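Local atomic coordinates of small archaeal modifier protein 1 (Haloferax volcanii, PDB entry 3PO0), a protein that is attached covalently through its C-terminal glycine to lysines of target proteins, as a ubiquitin-like modifier, and also carries sulfur in molybdenum cofactor biosynthesis. Residues A[12-17]-A[42-47]; A[3-8]-A[80-85]; A[28-33]-A[66-71]. All coordinates share one frame; numbering follows the deposited sequence.

Contact 1: residues A[12-17]-A[42-47]. With MG (magnesium ion), chain F.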
ATOM      1  N   ALA A  12      -9.953   1.233  -1.960  1.00 20.89           N
ATOM      2  CA  ALA A  12     -10.135   1.653  -3.345  1.00 22.97           C
ATOM      3  C   ALA A  12     -11.146   2.792  -3.436  1.00 29.28           C
ATOM      4  O   ALA A  12     -11.018   3.682  -4.274  1.00 31.44           O
ATOM      5  CB  ALA A  12     -10.585   0.476  -4.219  1.00 23.85           C
ATOM      6  N   GLU A  13     -12.171   2.753  -2.588  1.00 30.92           N
ATOM      7  CA  GLU A  13     -13.190   3.792  -2.615  1.00 35.07           C
ATOM      8  C   GLU A  13     -12.602   5.114  -2.141  1.00 35.36           C
ATOM      9  O   GLU A  13     -12.832   6.163  -2.743  1.00 39.44           O
ATOM     10  CB  GLU A  13     -14.393   3.397  -1.755  1.00 39.48           C
ATOM     11  CG  GLU A  13     -15.166   2.202  -2.296  1.00 46.13           C
ATOM     12  CD  GLU A  13     -16.302   1.776  -1.387  1.00 58.08           C
ATOM     13  OE1 GLU A  13     -16.895   2.651  -0.716  1.00 65.91           O
ATOM     14  OE2 GLU A  13     -16.598   0.563  -1.341  1.00 59.56           O
ATOM     15  N   VAL A  14     -11.828   5.056  -1.063  1.00 32.08           N
ATOM     16  CA  VAL A  14     -11.241   6.263  -0.492  1.00 34.05           C
ATOM     17  C   VAL A  14     -10.256   6.900  -1.468  1.00 32.53           C
ATOM     18  O   VAL A  14     -10.193   8.134  -1.583  1.00 37.08           O
ATOM     19  CB  VAL A  14     -10.523   5.965   0.839  1.00 36.61           C
ATOM     20  CG1 VAL A  14      -9.677   7.161   1.273  1.00 39.99           C
ATOM     21  CG2 VAL A  14     -11.538   5.602   1.913  1.00 42.07           C
ATOM     22  N   ALA A  15      -9.517   6.060  -2.183  1.00 32.33           N
ATOM     23  CA  ALA A  15      -8.500   6.521  -3.125  1.00 32.75           C
ATOM     24  C   ALA A  15      -9.076   6.902  -4.479  1.00 37.76           C
ATOM     25  O   ALA A  15      -8.465   7.658  -5.231  1.00 38.33           O
ATOM     26  CB  ALA A  15      -7.420   5.482  -3.294  1.00 28.80           C
ATOM     27  N   GLY A  16     -10.253   6.375  -4.789  1.00 36.34           N
ATOM     28  CA  GLY A  16     -10.890   6.652  -6.063  1.00 39.23           C
ATOM     29  C   GLY A  16     -10.225   5.902  -7.205  1.00 36.00           C
ATOM     30  O   GLY A  16     -10.368   6.269  -8.371  1.00 42.84           O
ATOM     31  N   SER A  17      -9.503   4.838  -6.865  1.00 26.22           N
ATOM     32  CA  SER A  17      -8.751   4.073  -7.850  1.00 26.17           C
ATOM     33  C   SER A  17      -8.532   2.648  -7.372  1.00 20.05           C
ATOM     34  O   SER A  17      -8.374   2.414  -6.178  1.00 22.06           O
ATOM     35  CB  SER A  17      -7.391   4.724  -8.102  1.00 30.74           C
ATOM     36  OG  SER A  17      -6.582   3.893  -8.916  1.00 29.59           O
ATOM     37  N   PRO A  42      -3.586  11.099  -1.048  1.00 21.36           N
ATOM     38  CA  PRO A  42      -3.469  11.460   0.369  1.00 22.71           C
ATOM     39  C   PRO A  42      -4.702  11.127   1.216  1.00 22.36           C
ATOM     40  O   PRO A  42      -4.569  11.000   2.431  1.00 25.97           O
ATOM     41  CB  PRO A  42      -3.198  12.971   0.329  1.00 27.79           C
ATOM     42  CG  PRO A  42      -3.650  13.412  -1.022  1.00 31.10           C
ATOM     43  CD  PRO A  42      -3.401  12.259  -1.936  1.00 25.64           C
ATOM     44  N   ALA A  43      -5.868  10.972   0.599  1.00 23.40           N
ATOM     45  CA  ALA A  43      -7.042  10.511   1.337  1.00 26.37           C
ATOM     46  C   ALA A  43      -6.814   9.153   2.008  1.00 20.27           C
ATOM     47  O   ALA A  43      -7.489   8.813   2.979  1.00 23.72           O
ATOM     48  CB  ALA A  43      -8.269  10.456   0.430  1.00 29.54           C
ATOM     49  N   LEU A  44      -5.881   8.363   1.486  1.00 19.58           N
ATOM     50  CA  LEU A  44      -5.587   7.075   2.094  1.00 19.86           C
ATOM     51  C   LEU A  44      -4.876   7.190   3.433  1.00 23.96           C
ATOM     52  O   LEU A  44      -4.885   6.235   4.212  1.00 20.48           O
ATOM     53  CB  LEU A  44      -4.699   6.239   1.180  1.00 21.86           C
ATOM     54  CG  LEU A  44      -5.340   5.606  -0.040  1.00 20.25           C
ATOM     55  CD1 LEU A  44      -4.259   4.961  -0.859  1.00 19.75           C
ATOM     56  CD2 LEU A  44      -6.358   4.570   0.403  1.00 23.28           C
ATOM     57  N   GLU A  45      -4.254   8.344   3.684  1.00 20.95           N
ATOM     58  CA  GLU A  45      -3.350   8.514   4.825  1.00 21.32           C
ATOM     59  C   GLU A  45      -4.003   8.113   6.152  1.00 24.06           C
ATOM     60  O   GLU A  45      -3.426   7.356   6.929  1.00 23.73           O
ATOM     61  CB  GLU A  45      -2.817   9.951   4.884  1.00 24.03           C
ATOM     62  CG  GLU A  45      -1.605  10.141   5.789  1.00 24.81           C
ATOM     63  CD  GLU A  45      -1.979  10.312   7.242  1.00 29.15           C
ATOM     64  OE1 GLU A  45      -3.130  10.721   7.523  1.00 29.33           O
ATOM     65  OE2 GLU A  45      -1.111  10.046   8.101  1.00 30.61           O
ATOM     66  N   SER A  46      -5.215   8.599   6.399  1.00 24.10           N
ATOM     67  CA  SER A  46      -5.886   8.333   7.669  1.00 28.63           C
ATOM     68  C   SER A  46      -6.325   6.875   7.828  1.00 29.26           C
ATOM     69  O   SER A  46      -6.540   6.412   8.945  1.00 30.57           O
ATOM     70  CB  SER A  46      -7.086   9.265   7.858  1.00 31.42           C
ATOM     71  OG  SER A  46      -8.008   9.135   6.796  1.00 34.94           O
ATOM     72  N   ARG A  47      -6.454   6.153   6.720  1.00 23.51           N
ATOM     73  CA  ARG A  47      -6.914   4.770   6.772  1.00 25.52           C
ATOM     74  C   ARG A  47      -5.780   3.765   6.915  1.00 21.40           C
ATOM     75  O   ARG A  47      -5.988   2.643   7.386  1.00 26.20           O
ATOM     76  CB  ARG A  47      -7.702   4.435   5.506  1.00 30.10           C
ATOM     77  CG  ARG A  47      -8.842   5.392   5.199  1.00 37.28           C
ATOM     78  CD  ARG A  47      -9.820   5.474   6.354  1.00 44.96           C
ATOM     79  NE  ARG A  47     -11.091   6.070   5.951  1.00 50.51           N
ATOM     80  CZ  ARG A  47     -12.165   5.365   5.604  1.00 51.94           C
ATOM     81  NH1 ARG A  47     -12.119   4.040   5.615  1.00 54.92           N
ATOM     82  NH2 ARG A  47     -13.284   5.982   5.249  1.00 50.44           N
TER
HETATM   83 MG    MG F  92      -2.712  10.627   9.951  1.00  5.69          MG
HETATM   84  O   HOH W   1      -3.517   8.312   9.606  1.00 39.41           O
HETATM   85  O   HOH W   2      -5.102  11.397  10.162  1.00 32.78           O
HETATM   86  O   HOH W   3      -3.403  10.319  12.253  1.00 33.74           O
HETATM   87  O   HOH W   4      -0.632   9.826  11.184  1.00 27.55           O

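Contact 2: residues A[3-8]-A[80-85]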
ATOM      1  N   MET A   3       6.279   0.083  -9.979  1.00 20.10           N
ATOM      2  CA  MET A   3       5.480  -1.018  -9.477  1.00 21.55           C
ATOM      3  C   MET A   3       4.067  -0.519  -9.261  1.00 17.57           C
ATOM      4  O   MET A   3       3.791   0.673  -9.374  1.00 20.74           O
ATOM      5  CB  MET A   3       6.077  -1.575  -8.188  1.00 23.15           C
ATOM      6  CG  MET A   3       6.276  -0.532  -7.109  1.00 22.25           C
ATOM      7  SD  MET A   3       7.582  -1.043  -5.960  1.00 24.94           S
ATOM      8  CE  MET A   3       9.032  -0.904  -7.006  1.00 31.33           C
ATOM      9  N   GLU A   4       3.150  -1.428  -8.979  1.00 19.40           N
ATOM     10  CA  GLU A   4       1.755  -1.035  -8.936  1.00 19.23           C
ATOM     11  C   GLU A   4       1.091  -1.560  -7.694  1.00 16.61           C
ATOM     12  O   GLU A   4       1.307  -2.710  -7.307  1.00 19.62           O
ATOM     13  CB  GLU A   4       1.017  -1.569 -10.158  1.00 22.37           C
ATOM     14  CG  GLU A   4       1.603  -1.059 -11.456  1.00 28.55           C
ATOM     15  CD  GLU A   4       0.756  -1.396 -12.654  1.00 31.57           C
ATOM     16  OE1 GLU A   4      -0.072  -2.336 -12.565  1.00 26.09           O
ATOM     17  OE2 GLU A   4       0.919  -0.702 -13.682  1.00 36.80           O
ATOM     18  N   TRP A   5       0.289  -0.696  -7.093  1.00 17.61           N
ATOM     19  CA  TRP A   5      -0.556  -1.029  -5.968  1.00 15.73           C
ATOM     20  C   TRP A   5      -1.963  -1.334  -6.442  1.00 16.56           C
ATOM     21  O   TRP A   5      -2.565  -0.539  -7.167  1.00 18.50           O
ATOM     22  CB  TRP A   5      -0.634   0.174  -5.023  1.00 16.47           C
ATOM     23  CG  TRP A   5       0.578   0.371  -4.162  1.00 15.26           C
ATOM     24  CD1 TRP A   5       1.639   1.202  -4.395  1.00 16.07           C
ATOM     25  CD2 TRP A   5       0.859  -0.312  -2.946  1.00 15.39           C
ATOM     26  NE1 TRP A   5       2.563   1.081  -3.377  1.00 15.84           N
ATOM     27  CE2 TRP A   5       2.100   0.157  -2.475  1.00 15.29           C
ATOM     28  CE3 TRP A   5       0.171  -1.279  -2.194  1.00 12.44           C
ATOM     29  CZ2 TRP A   5       2.676  -0.311  -1.297  1.00 15.64           C
ATOM     30  CZ3 TRP A   5       0.741  -1.735  -1.023  1.00 16.10           C
ATOM     31  CH2 TRP A   5       1.983  -1.248  -0.581  1.00 15.98           C
ATOM     32  N   LYS A   6      -2.493  -2.468  -6.006  1.00 15.63           N
ATOM     33  CA  LYS A   6      -3.903  -2.770  -6.237  1.00 16.25           C
ATOM     34  C   LYS A   6      -4.641  -2.511  -4.935  1.00 16.70           C
ATOM     35  O   LYS A   6      -4.190  -2.944  -3.866  1.00 16.92           O
ATOM     36  CB  LYS A   6      -4.066  -4.212  -6.688  1.00 15.79           C
ATOM     37  CG  LYS A   6      -3.138  -4.576  -7.821  1.00 18.81           C
ATOM     38  CD  LYS A   6      -3.364  -3.715  -9.061  1.00 20.80           C
ATOM     39  CE  LYS A   6      -2.316  -4.022 -10.132  1.00 25.39           C
ATOM     40  NZ  LYS A   6      -2.511  -3.256 -11.391  1.00 26.40           N
ATOM     41  N   LEU A   7      -5.756  -1.793  -5.027  1.00 13.35           N
ATOM     42  CA  LEU A   7      -6.546  -1.396  -3.861  1.00 14.13           C
ATOM     43  C   LEU A   7      -7.913  -2.037  -3.924  1.00 17.20           C
ATOM     44  O   LEU A   7      -8.435  -2.275  -5.013  1.00 20.77           O
ATOM     45  CB  LEU A   7      -6.727   0.115  -3.818  1.00 16.38           C
ATOM     46  CG  LEU A   7      -5.419   0.917  -3.900  1.00 19.55           C
ATOM     47  CD1 LEU A   7      -5.664   2.430  -3.866  1.00 19.71           C
ATOM     48  CD2 LEU A   7      -4.466   0.508  -2.789  1.00 22.21           C
ATOM     49  N   PHE A   8      -8.485  -2.321  -2.757  1.00 16.56           N
ATOM     50  CA  PHE A   8      -9.732  -3.073  -2.676  1.00 15.92           C
ATOM     51  C   PHE A   8     -10.667  -2.506  -1.640  1.00 19.81           C
ATOM     52  O   PHE A   8     -10.232  -1.842  -0.705  1.00 19.67           O
ATOM     53  CB  PHE A   8      -9.437  -4.526  -2.333  1.00 14.75           C
ATOM     54  CG  PHE A   8      -8.553  -5.182  -3.326  1.00 16.05           C
ATOM     55  CD1 PHE A   8      -9.095  -5.847  -4.414  1.00 15.77           C
ATOM     56  CD2 PHE A   8      -7.178  -5.115  -3.197  1.00 16.85           C
ATOM     57  CE1 PHE A   8      -8.276  -6.434  -5.359  1.00 16.82           C
ATOM     58  CE2 PHE A   8      -6.348  -5.688  -4.146  1.00 15.76           C
ATOM     59  CZ  PHE A   8      -6.892  -6.360  -5.224  1.00 18.02           C
ATOM     60  N   LEU A  80       1.845  -4.931  -5.719  1.00 13.72           N
ATOM     61  CA  LEU A  80       1.596  -4.769  -4.297  1.00 12.67           C
ATOM     62  C   LEU A  80       0.097  -4.634  -4.104  1.00 15.15           C
ATOM     63  O   LEU A  80      -0.597  -4.128  -4.977  1.00 17.72           O
ATOM     64  CB  LEU A  80       2.311  -3.510  -3.780  1.00 13.54           C
ATOM     65  CG  LEU A  80       3.789  -3.458  -4.187  1.00 17.08           C
ATOM     66  CD1 LEU A  80       4.410  -2.089  -3.931  1.00 20.34           C
ATOM     67  CD2 LEU A  80       4.559  -4.551  -3.471  1.00 22.20           C
ATOM     68  N   ALA A  81      -0.408  -5.085  -2.966  1.00 13.16           N
ATOM     69  CA  ALA A  81      -1.825  -4.956  -2.696  1.00 14.20           C
ATOM     70  C   ALA A  81      -2.066  -4.485  -1.277  1.00 11.42           C
ATOM     71  O   ALA A  81      -1.283  -4.781  -0.373  1.00 13.95           O
ATOM     72  CB  ALA A  81      -2.537  -6.272  -2.935  1.00 15.67           C
ATOM     73  N   LEU A  82      -3.161  -3.751  -1.102  1.00 14.05           N
ATOM     74  CA  LEU A  82      -3.623  -3.324   0.218  1.00 15.59           C
ATOM     75  C   LEU A  82      -5.065  -3.780   0.415  1.00 14.07           C
ATOM     76  O   LEU A  82      -5.947  -3.414  -0.364  1.00 17.46           O
ATOM     77  CB  LEU A  82      -3.624  -1.800   0.332  1.00 21.95           C
ATOM     78  CG  LEU A  82      -2.398  -0.985   0.701  1.00 21.21           C
ATOM     79  CD1 LEU A  82      -2.872   0.420   1.033  1.00 22.24           C
ATOM     80  CD2 LEU A  82      -1.648  -1.599   1.863  1.00 20.03           C
ATOM     81  N   PHE A  83      -5.296  -4.569   1.454  1.00 17.71           N
ATOM     82  CA  PHE A  83      -6.643  -5.013   1.801  1.00 20.30           C
ATOM     83  C   PHE A  83      -7.008  -4.528   3.195  1.00 24.24           C
ATOM     84  O   PHE A  83      -6.224  -4.675   4.121  1.00 26.18           O
ATOM     85  CB  PHE A  83      -6.730  -6.543   1.802  1.00 23.09           C
ATOM     86  CG  PHE A  83      -6.610  -7.176   0.450  1.00 25.05           C
ATOM     87  CD1 PHE A  83      -7.727  -7.357  -0.347  1.00 25.45           C
ATOM     88  CD2 PHE A  83      -5.392  -7.646  -0.002  1.00 28.54           C
ATOM     89  CE1 PHE A  83      -7.627  -7.967  -1.582  1.00 24.86           C
ATOM     90  CE2 PHE A  83      -5.284  -8.257  -1.244  1.00 32.98           C
ATOM     91  CZ  PHE A  83      -6.405  -8.416  -2.032  1.00 28.00           C
ATOM     92  N   PRO A  84      -8.207  -3.956   3.347  1.00 26.52           N
ATOM     93  CA  PRO A  84      -8.752  -3.580   4.653  1.00 33.69           C
ATOM     94  C   PRO A  84      -9.445  -4.769   5.306  1.00 37.15           C
ATOM     95  O   PRO A  84      -9.734  -5.750   4.629  1.00 36.49           O
ATOM     96  CB  PRO A  84      -9.795  -2.524   4.287  1.00 39.55           C
ATOM     97  CG  PRO A  84     -10.285  -2.949   2.947  1.00 36.83           C
ATOM     98  CD  PRO A  84      -9.094  -3.561   2.239  1.00 29.51           C
ATOM     99  N   PRO A  85      -9.724  -4.684   6.614  1.00 40.21           N
ATOM    100  CA  PRO A  85     -10.554  -5.719   7.234  1.00 55.58           C
ATOM    101  C   PRO A  85     -12.010  -5.541   6.807  1.00 79.57           C
ATOM    102  O   PRO A  85     -12.381  -4.453   6.368  1.00 68.89           O
ATOM    103  CB  PRO A  85     -10.397  -5.436   8.728  1.00 53.40           C
ATOM    104  CG  PRO A  85     -10.107  -3.977   8.796  1.00 49.95           C
ATOM    105  CD  PRO A  85      -9.273  -3.675   7.589  1.00 43.80           C
TER

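Contact 3: residues A[28-33]-A[66-71]. With CD (cadmium ion), chain D.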
ATOM      1  N   ALA A  28      14.307   0.986  -2.703  1.00 35.98           N
ATOM      2  CA  ALA A  28      13.037   1.188  -2.007  1.00 30.85           C
ATOM      3  C   ALA A  28      12.527  -0.063  -1.321  1.00 28.85           C
ATOM      4  O   ALA A  28      12.580  -1.160  -1.866  1.00 33.86           O
ATOM      5  CB  ALA A  28      11.974   1.696  -2.962  1.00 30.90           C
ATOM      6  N   THR A  29      12.007   0.124  -0.121  1.00 19.36           N
ATOM      7  CA  THR A  29      11.321  -0.945   0.580  1.00 20.19           C
ATOM      8  C   THR A  29       9.838  -0.900   0.221  1.00 17.21           C
ATOM      9  O   THR A  29       9.354   0.036  -0.433  1.00 18.21           O
ATOM     10  CB  THR A  29      11.460  -0.760   2.095  1.00 21.32           C
ATOM     11  OG1 THR A  29      10.915   0.517   2.459  1.00 22.55           O
ATOM     12  CG2 THR A  29      12.930  -0.811   2.512  1.00 27.27           C
ATOM     13  N   VAL A  30       9.105  -1.911   0.664  1.00 15.70           N
ATOM     14  CA  VAL A  30       7.654  -1.878   0.546  1.00 14.78           C
ATOM     15  C   VAL A  30       7.090  -0.655   1.279  1.00 14.72           C
ATOM     16  O   VAL A  30       6.171  -0.002   0.796  1.00 15.82           O
ATOM     17  CB  VAL A  30       7.035  -3.191   1.064  1.00 15.83           C
ATOM     18  CG1 VAL A  30       5.504  -3.105   1.090  1.00 14.80           C
ATOM     19  CG2 VAL A  30       7.471  -4.367   0.172  1.00 17.67           C
ATOM     20  N   GLY A  31       7.667  -0.318   2.429  1.00 15.93           N
ATOM     21  CA  GLY A  31       7.226   0.868   3.139  1.00 17.96           C
ATOM     22  C   GLY A  31       7.439   2.141   2.330  1.00 16.23           C
ATOM     23  O   GLY A  31       6.624   3.061   2.382  1.00 17.46           O
ATOM     24  N   ASP A  32       8.538   2.211   1.589  1.00 16.76           N
ATOM     25  CA  ASP A  32       8.792   3.379   0.753  1.00 18.38           C
ATOM     26  C   ASP A  32       7.752   3.436  -0.357  1.00 19.16           C
ATOM     27  O   ASP A  32       7.246   4.501  -0.693  1.00 18.76           O
ATOM     28  CB  ASP A  32      10.210   3.340   0.170  1.00 21.54           C
ATOM     29  CG  ASP A  32      11.298   3.501   1.229  1.00 25.79           C
ATOM     30  OD1 ASP A  32      11.084   4.205   2.238  1.00 25.06           O
ATOM     31  OD2 ASP A  32      12.381   2.920   1.038  1.00 24.99           O
ATOM     32  N   ALA A  33       7.431   2.279  -0.928  1.00 18.10           N
ATOM     33  CA  ALA A  33       6.414   2.215  -1.967  1.00 16.19           C
ATOM     34  C   ALA A  33       5.054   2.613  -1.407  1.00 15.62           C
ATOM     35  O   ALA A  33       4.256   3.252  -2.085  1.00 15.01           O
ATOM     36  CB  ALA A  33       6.365   0.829  -2.590  1.00 14.95           C
ATOM     37  N   GLU A  66       2.097 -12.436  -1.552  1.00 18.51           N
ATOM     38  CA  GLU A  66       2.422 -12.849  -0.188  1.00 19.16           C
ATOM     39  C   GLU A  66       2.478 -11.700   0.809  1.00 14.98           C
ATOM     40  O   GLU A  66       2.748 -10.564   0.443  1.00 16.91           O
ATOM     41  CB  GLU A  66       3.727 -13.648  -0.160  1.00 30.58           C
ATOM     42  CG  GLU A  66       4.906 -12.949  -0.798  1.00 28.43           C
ATOM     43  CD  GLU A  66       6.032 -13.910  -1.157  1.00 26.26           C
ATOM     44  OE1 GLU A  66       5.826 -14.836  -1.971  1.00 30.22           O
ATOM     45  OE2 GLU A  66       7.135 -13.739  -0.627  1.00 23.39           O
ATOM     46  N   ALA A  67       2.203 -12.012   2.069  1.00 20.70           N
ATOM     47  CA  ALA A  67       2.267 -11.021   3.134  1.00 19.90           C
ATOM     48  C   ALA A  67       3.639 -10.375   3.151  1.00 21.06           C
ATOM     49  O   ALA A  67       4.657 -11.061   3.086  1.00 22.20           O
ATOM     50  CB  ALA A  67       1.969 -11.662   4.482  1.00 23.38           C
ATOM     51  N   ALA A  68       3.666  -9.050   3.265  1.00 17.93           N
ATOM     52  CA  ALA A  68       4.907  -8.304   3.167  1.00 16.90           C
ATOM     53  C   ALA A  68       5.109  -7.405   4.375  1.00 19.42           C
ATOM     54  O   ALA A  68       4.204  -6.658   4.757  1.00 24.14           O
ATOM     55  CB  ALA A  68       4.899  -7.465   1.896  1.00 17.20           C
ATOM     56  N   ALA A  69       6.285  -7.476   4.982  1.00 18.59           N
ATOM     57  CA  ALA A  69       6.674  -6.473   5.967  1.00 19.44           C
ATOM     58  C   ALA A  69       7.133  -5.211   5.252  1.00 17.90           C
ATOM     59  O   ALA A  69       7.599  -5.252   4.110  1.00 17.02           O
ATOM     60  CB  ALA A  69       7.775  -7.002   6.867  1.00 20.01           C
ATOM     61  N   LEU A  70       6.992  -4.071   5.915  1.00 17.20           N
ATOM     62  CA  LEU A  70       7.342  -2.822   5.258  1.00 15.82           C
ATOM     63  C   LEU A  70       8.839  -2.708   4.971  1.00 16.19           C
ATOM     64  O   LEU A  70       9.249  -1.941   4.106  1.00 17.27           O
ATOM     65  CB  LEU A  70       6.854  -1.615   6.063  1.00 17.61           C
ATOM     66  CG  LEU A  70       5.343  -1.385   6.112  1.00 18.77           C
ATOM     67  CD1 LEU A  70       5.039   0.011   6.670  1.00 21.03           C
ATOM     68  CD2 LEU A  70       4.706  -1.565   4.746  1.00 18.23           C
ATOM     69  N   GLY A  71       9.650  -3.485   5.682  1.00 17.98           N
ATOM     70  CA  GLY A  71      11.083  -3.483   5.462  1.00 17.55           C
ATOM     71  C   GLY A  71      11.561  -4.320   4.286  1.00 20.17           C
ATOM     72  O   GLY A  71      12.744  -4.328   3.951  1.00 22.18           O
TER
HETATM   73 CD    CD D  90      13.371   3.853   3.061  1.00 61.07          CD

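Contact 1: residues A[12-17]-A[42-47]
Val14 and Ala15, on the last turn of helix 9-15, pack against Ala43 and Leu44 on the turn leading into helix 45-48 and against Arg47 on that helix, an apolar surface contact between the end of one helix and the turn into another in the ubiquitin-like (beta-grasp) fold of the ThiS family. Val14 is the wedge. Its CG1, placed anti to the backbone N (chi1 168°), reaches the backbone of the partner and lies 3.2 Å from Ala43 O, with Ala43 CB 3.7 Å from that same CG1. The other branch goes elsewhere: CG2 sits over the centre of the Arg47 guanidinium, 3.8 Å from Arg47 CZ, so a methyl group covers one face of a flat cation whose chain is bent at chi2 (-57°) to bring it there. A beta-branched residue suits this place because its two methyls serve two partners at once. On the inner side small meets large. Ala15 CB fits against the fork of Leu44, 3.9 Å from Leu44 CG and about equally far from both its methyls, while Leu44 also rests on Leu37 of helix 30-40 and Ala15 on Leu7 of strand 2-7. Helix 9-15 stops here in a Schellman motif: Gly16, with the positive phi that favours glycine, lets Ser17 N bond back to Ala12 O. Following Leu44, Glu45 points away from Val14 and Ala15. Glu45 OE1 and OE2 each lie 2.5 Å from a magnesium ion; four waters complete the six ligand atoms, and one donates a hydrogen bond to Glu45 O, 2.8 Å away.

Contact 2: residues A[3-8]-A[80-85]
Strands 3-7 and 80-83 run side by side in the same direction, at 22°, joined by three nearly straight parallel-sheet bonds: Leu80 N to Glu4 O, Lys6 N to Leu80 O (2.7 Å) and Leu82 N to Lys6 O. Trp5 CG, anti to its carbonyl carbon and beside the backbone N, lays the indole over Leu80. Leu80 CB stands 3.5 Å from the centroid of the Trp5 six-membered ring, 13° off its normal, a CH-pi contact; Leu80 CD1 continues along the indole to Trp5 CE2. Leu82 CG approaches the same ring obliquely, 3.7 Å from Trp5 CZ3, and Leu82 lies alongside Leu7. Trp5 offers a wide flat apolar surface and the branched leucines cover it, which suits the buried face under helix 30-40. On the face away from Trp5, at the C-terminal end of the strand pair, Phe8 and Phe83 form an offset stack, planes at 11° and centroids 4.2 Å apart; there too Lys6 NZ bridges to Glu4 OE1 and bonds Thr19 OG1. Strand 19-23 flanks 3-7 and strand 60-63 flanks 80-83, while helix 30-40 covers Trp5 through Leu34 and Leu37, and helix 9-15 meets Leu7 and Pro84.

Contact 3: residues A[28-33]-A[66-71]
Val30 and Leu70 meet at about a right angle where the first turn of helix 30-40, the long helix of the beta-grasp fold, is met by the chain that follows strand 66-67. Val30 CG1 comes within 4.0 Å of Leu70 CD2, while CB of Val30 faces Ala69 O and CG2 points toward the small Ala68. Val30 CG1 stands anti to the backbone N (chi1 174°), which sends the two methyls to different parts of the partner chain. This branched residue also touches Val61 and Arg63 of strand 60-63, and so fills the angle between helix and sheet.

Leu70 turns its side chain along the backbone of Gly31, with CB and CD2 each 3.9 Å from Gly31 CA. Glycine suits the place because its bare CA lets the leucine and its carbonyl come this close. That carbonyl provides the polar link: Gly31 N donates to Leu70 O over 2.8 Å, in the carbonyl plane and on a lone pair, with an N-H...O angle of 155°. An amide of the first helical turn, where no earlier turn of the helix supplies an acceptor, is thus satisfied by a loop carbonyl. Thr29 CB presses on the same oxygen at 3.2 Å, and its CG2 reaches toward Gly71 O.

Threonine at the N-cap has a second task. With Asp32 it forms a capping box: Asp32 N donates to Thr29 OG1, and Thr29 N returns a bond to Asp32 OD2 from above the carboxylate plane. Thr29 OG1 lies between backbone N and carbonyl carbon (chi1 58°), facing into the turn. The Asp32 carboxylate also grips a cadmium ion through both oxygens, with Asp32 OD2 2.4 Å from the metal.

Overall arrangement
From the N terminus, strand 2-7 leads directly into helix 9-15, so the chain leaves contact 2 and enters contact 1 almost at once. Contact 2 closes the largest loop, joining the first strand to the last, and both other contacts nest inside it. Contacts 1 and 3 cross: 28-33 falls between the two segments of contact 1, and 66-71 follows both. These two lie on opposite sides of the chain's centre, their nearest atoms about 9 Å apart, and each touches contact 2. Leu7 meets Leu44 of contact 1, while Met3, Trp5 and Leu80 reach Ala33 of contact 3. The central strand pair thus connects the short helices with the start of helix 30-40, which contact 3 joins to the chain after edge strand 66-67.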